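Local structure of fructose-bisphosphate aldolase (Thermus caldophilus, 2FJK) at residues R117-A122 and V127-E132. The protein is a class II fructose-bisphosphate aldolase, an enzyme of the TIM-barrel clan whose model here holds 1,3-dihydroxyacetonephosphate. Numbering follows the deposited sequence.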
ATOM      1  N   ARG A 117       3.876 -22.320 -20.519  1.00 29.09           N
ATOM      2  CA  ARG A 117       4.953 -21.514 -19.961  1.00 29.59           C
ATOM      3  C   ARG A 117       4.372 -20.464 -19.009  1.00 28.81           C
ATOM      4  O   ARG A 117       4.988 -20.102 -18.010  1.00 26.88           O
ATOM      5  CB  ARG A 117       5.708 -20.810 -21.084  1.00 31.10           C
ATOM      6  CG  ARG A 117       6.928 -20.045 -20.620  1.00 33.25           C
ATOM      7  CD  ARG A 117       7.500 -19.201 -21.746  1.00 35.23           C
ATOM      8  NE  ARG A 117       8.838 -18.716 -21.423  1.00 36.77           N
ATOM      9  CZ  ARG A 117       9.473 -17.779 -22.115  1.00 37.53           C
ATOM     10  NH1 ARG A 117       8.888 -17.224 -23.167  1.00 38.50           N
ATOM     11  NH2 ARG A 117      10.692 -17.399 -21.756  1.00 37.20           N
ATOM     12  N   VAL A 118       3.180 -19.978 -19.342  1.00 29.63           N
ATOM     13  CA  VAL A 118       2.500 -18.972 -18.542  1.00 28.05           C
ATOM     14  C   VAL A 118       1.959 -19.577 -17.261  1.00 26.61           C
ATOM     15  O   VAL A 118       1.994 -18.950 -16.211  1.00 28.85           O
ATOM     16  CB  VAL A 118       1.331 -18.322 -19.338  1.00 28.40           C
ATOM     17  CG1 VAL A 118       0.415 -17.542 -18.390  1.00 26.68           C
ATOM     18  CG2 VAL A 118       1.891 -17.386 -20.409  1.00 27.05           C
ATOM     19  N   VAL A 119       1.455 -20.797 -17.350  1.00 26.96           N
ATOM     20  CA  VAL A 119       0.905 -21.477 -16.180  1.00 26.43           C
ATOM     21  C   VAL A 119       1.989 -21.714 -15.142  1.00 26.05           C
ATOM     22  O   VAL A 119       1.765 -21.558 -13.944  1.00 26.54           O
ATOM     23  CB  VAL A 119       0.273 -22.846 -16.565  1.00 25.83           C
ATOM     24  CG1 VAL A 119      -0.073 -23.644 -15.307  1.00 24.33           C
ATOM     25  CG2 VAL A 119      -0.975 -22.622 -17.389  1.00 23.71           C
ATOM     26  N   GLU A 120       3.169 -22.093 -15.610  1.00 27.17           N
ATOM     27  CA  GLU A 120       4.281 -22.359 -14.712  1.00 28.49           C
ATOM     28  C   GLU A 120       4.695 -21.081 -13.992  1.00 28.58           C
ATOM     29  O   GLU A 120       4.938 -21.092 -12.785  1.00 27.60           O
ATOM     30  CB  GLU A 120       5.453 -22.945 -15.501  1.00 30.04           C
ATOM     31  CG  GLU A 120       5.046 -24.158 -16.332  1.00 33.96           C
ATOM     32  CD  GLU A 120       6.188 -24.753 -17.141  1.00 36.81           C
ATOM     33  OE1 GLU A 120       6.958 -23.988 -17.765  1.00 37.90           O
ATOM     34  OE2 GLU A 120       6.304 -25.995 -17.165  1.00 39.09           O
ATOM     35  N   ALA A 121       4.758 -19.976 -14.734  1.00 28.41           N
ATOM     36  CA  ALA A 121       5.137 -18.685 -14.162  1.00 27.48           C
ATOM     37  C   ALA A 121       4.082 -18.216 -13.166  1.00 26.68           C
ATOM     38  O   ALA A 121       4.396 -17.830 -12.043  1.00 27.38           O
ATOM     39  CB  ALA A 121       5.306 -17.649 -15.277  1.00 27.37           C
ATOM     40  N   ALA A 122       2.826 -18.262 -13.590  1.00 26.08           N
ATOM     41  CA  ALA A 122       1.721 -17.842 -12.745  1.00 27.15           C
ATOM     42  C   ALA A 122       1.588 -18.702 -11.493  1.00 27.66           C
ATOM     43  O   ALA A 122       1.570 -18.182 -10.380  1.00 26.08           O
ATOM     44  CB  ALA A 122       0.426 -17.876 -13.528  1.00 24.16           C
ATOM     45  N   VAL A 127      -0.865 -17.370  -8.787  1.00 21.87           N
ATOM     46  CA  VAL A 127      -1.794 -16.687  -9.678  1.00 22.55           C
ATOM     47  C   VAL A 127      -2.439 -17.702 -10.622  1.00 20.76           C
ATOM     48  O   VAL A 127      -1.774 -18.638 -11.066  1.00 23.93           O
ATOM     49  CB  VAL A 127      -1.057 -15.610 -10.515  1.00 22.13           C
ATOM     50  CG1 VAL A 127      -1.975 -15.062 -11.597  1.00 24.74           C
ATOM     51  CG2 VAL A 127      -0.594 -14.482  -9.600  1.00 25.52           C
ATOM     52  N   THR A 128      -3.722 -17.528 -10.926  1.00 20.53           N
ATOM     53  CA  THR A 128      -4.402 -18.443 -11.840  1.00 21.40           C
ATOM     54  C   THR A 128      -4.251 -18.016 -13.301  1.00 21.71           C
ATOM     55  O   THR A 128      -3.916 -16.869 -13.608  1.00 19.34           O
ATOM     56  CB  THR A 128      -5.903 -18.583 -11.522  1.00 21.59           C
ATOM     57  OG1 THR A 128      -6.511 -17.288 -11.482  1.00 22.19           O
ATOM     58  CG2 THR A 128      -6.096 -19.301 -10.190  1.00 23.50           C
ATOM     59  N   VAL A 129      -4.516 -18.948 -14.203  1.00 23.61           N
ATOM     60  CA  VAL A 129      -4.358 -18.682 -15.625  1.00 24.58           C
ATOM     61  C   VAL A 129      -5.550 -19.066 -16.477  1.00 25.76           C
ATOM     62  O   VAL A 129      -6.106 -20.158 -16.339  1.00 24.18           O
ATOM     63  CB  VAL A 129      -3.133 -19.432 -16.178  1.00 25.50           C
ATOM     64  CG1 VAL A 129      -3.058 -19.292 -17.690  1.00 26.38           C
ATOM     65  CG2 VAL A 129      -1.878 -18.889 -15.541  1.00 24.64           C
ATOM     66  N   GLU A 130      -5.947 -18.150 -17.352  1.00 24.86           N
ATOM     67  CA  GLU A 130      -7.036 -18.413 -18.274  1.00 26.01           C
ATOM     68  C   GLU A 130      -6.368 -18.582 -19.635  1.00 26.26           C
ATOM     69  O   GLU A 130      -5.383 -17.907 -19.937  1.00 25.60           O
ATOM     70  CB  GLU A 130      -8.013 -17.236 -18.347  1.00 25.05           C
ATOM     71  CG  GLU A 130      -9.220 -17.545 -19.223  1.00 27.13           C
ATOM     72  CD  GLU A 130     -10.145 -16.360 -19.418  1.00 28.24           C
ATOM     73  OE1 GLU A 130     -10.544 -15.734 -18.414  1.00 27.97           O
ATOM     74  OE2 GLU A 130     -10.483 -16.062 -20.582  1.00 26.56           O
ATOM     75  N   ALA A 131      -6.886 -19.487 -20.448  1.00 27.58           N
ATOM     76  CA  ALA A 131      -6.325 -19.700 -21.773  1.00 28.98           C
ATOM     77  C   ALA A 131      -7.469 -19.865 -22.754  1.00 29.41           C
ATOM     78  O   ALA A 131      -8.567 -20.266 -22.369  1.00 30.03           O
ATOM     79  CB  ALA A 131      -5.446 -20.938 -21.774  1.00 29.91           C
ATOM     80  N   GLU A 132      -7.231 -19.548 -24.018  1.00 29.98           N
ATOM     81  CA  GLU A 132      -8.293 -19.702 -24.992  1.00 32.68           C
ATOM     82  C   GLU A 132      -7.914 -20.570 -26.180  1.00 33.07           C
ATOM     83  O   GLU A 132      -6.782 -20.542 -26.660  1.00 32.59           O
ATOM     84  CB  GLU A 132      -8.797 -18.331 -25.464  1.00 32.50           C
ATOM     85  CG  GLU A 132      -7.759 -17.423 -26.083  1.00 34.02           C
ATOM     86  CD  GLU A 132      -8.268 -15.988 -26.227  1.00 35.55           C
ATOM     87  OE1 GLU A 132      -9.345 -15.779 -26.839  1.00 31.06           O
ATOM     88  OE2 GLU A 132      -7.586 -15.068 -25.721  1.00 34.76           O
TER
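Val129 sends its two methyls to different parts of the helix because CG1 stands anti to the backbone N (chi1 173°), leaving CG2 beside that N and nearer to Ala122. CG1 of Val118, likewise anti to its backbone N, points at the strand, where it lies 3.9 Å from CG2 of Val129 and almost as near to the other methyl. From the next helical position Val119 uses the opposite branch: its CG2 reaches CG1 of Val129 at 3.9 Å, while its CA rests against Val129 CG2. Val129 thus lies against Val118, Val119 and Ala122 at once, and beta branching suits it both to an extended strand and to spreading methyls over a helix surface. Ala122 fits where the two chains draw closest, its small CB leaving room for the backbone to approach; the modelled 3.2 Å between Ala122 CB and Val129 CG2 is shorter than usual for two carbons, and its exact value is doubtful. The same CB lies 4.1 Å from Val127 CB. Beside this apolar patch, Val127 N donates to Ala122 O across 3.0 Å in a nearly straight bond (164° at the hydrogen); it joins the last turn of the helix to the residue just before the strand across a short connection. The short axes run nearly antiparallel, at 163°, as expected where a helix turns back into the next strand of a beta-alpha-beta unit. Here helix 108-124 covers strand 128-133, which pairs in parallel with strands 98-101 and 171-172. Ile101 touches Val118 and Val99 touches Val129, continuing the apolar layer onto strand 98-101, while helix 85-93 packs alongside through Val88 on Val118 and Leu92 on Val127.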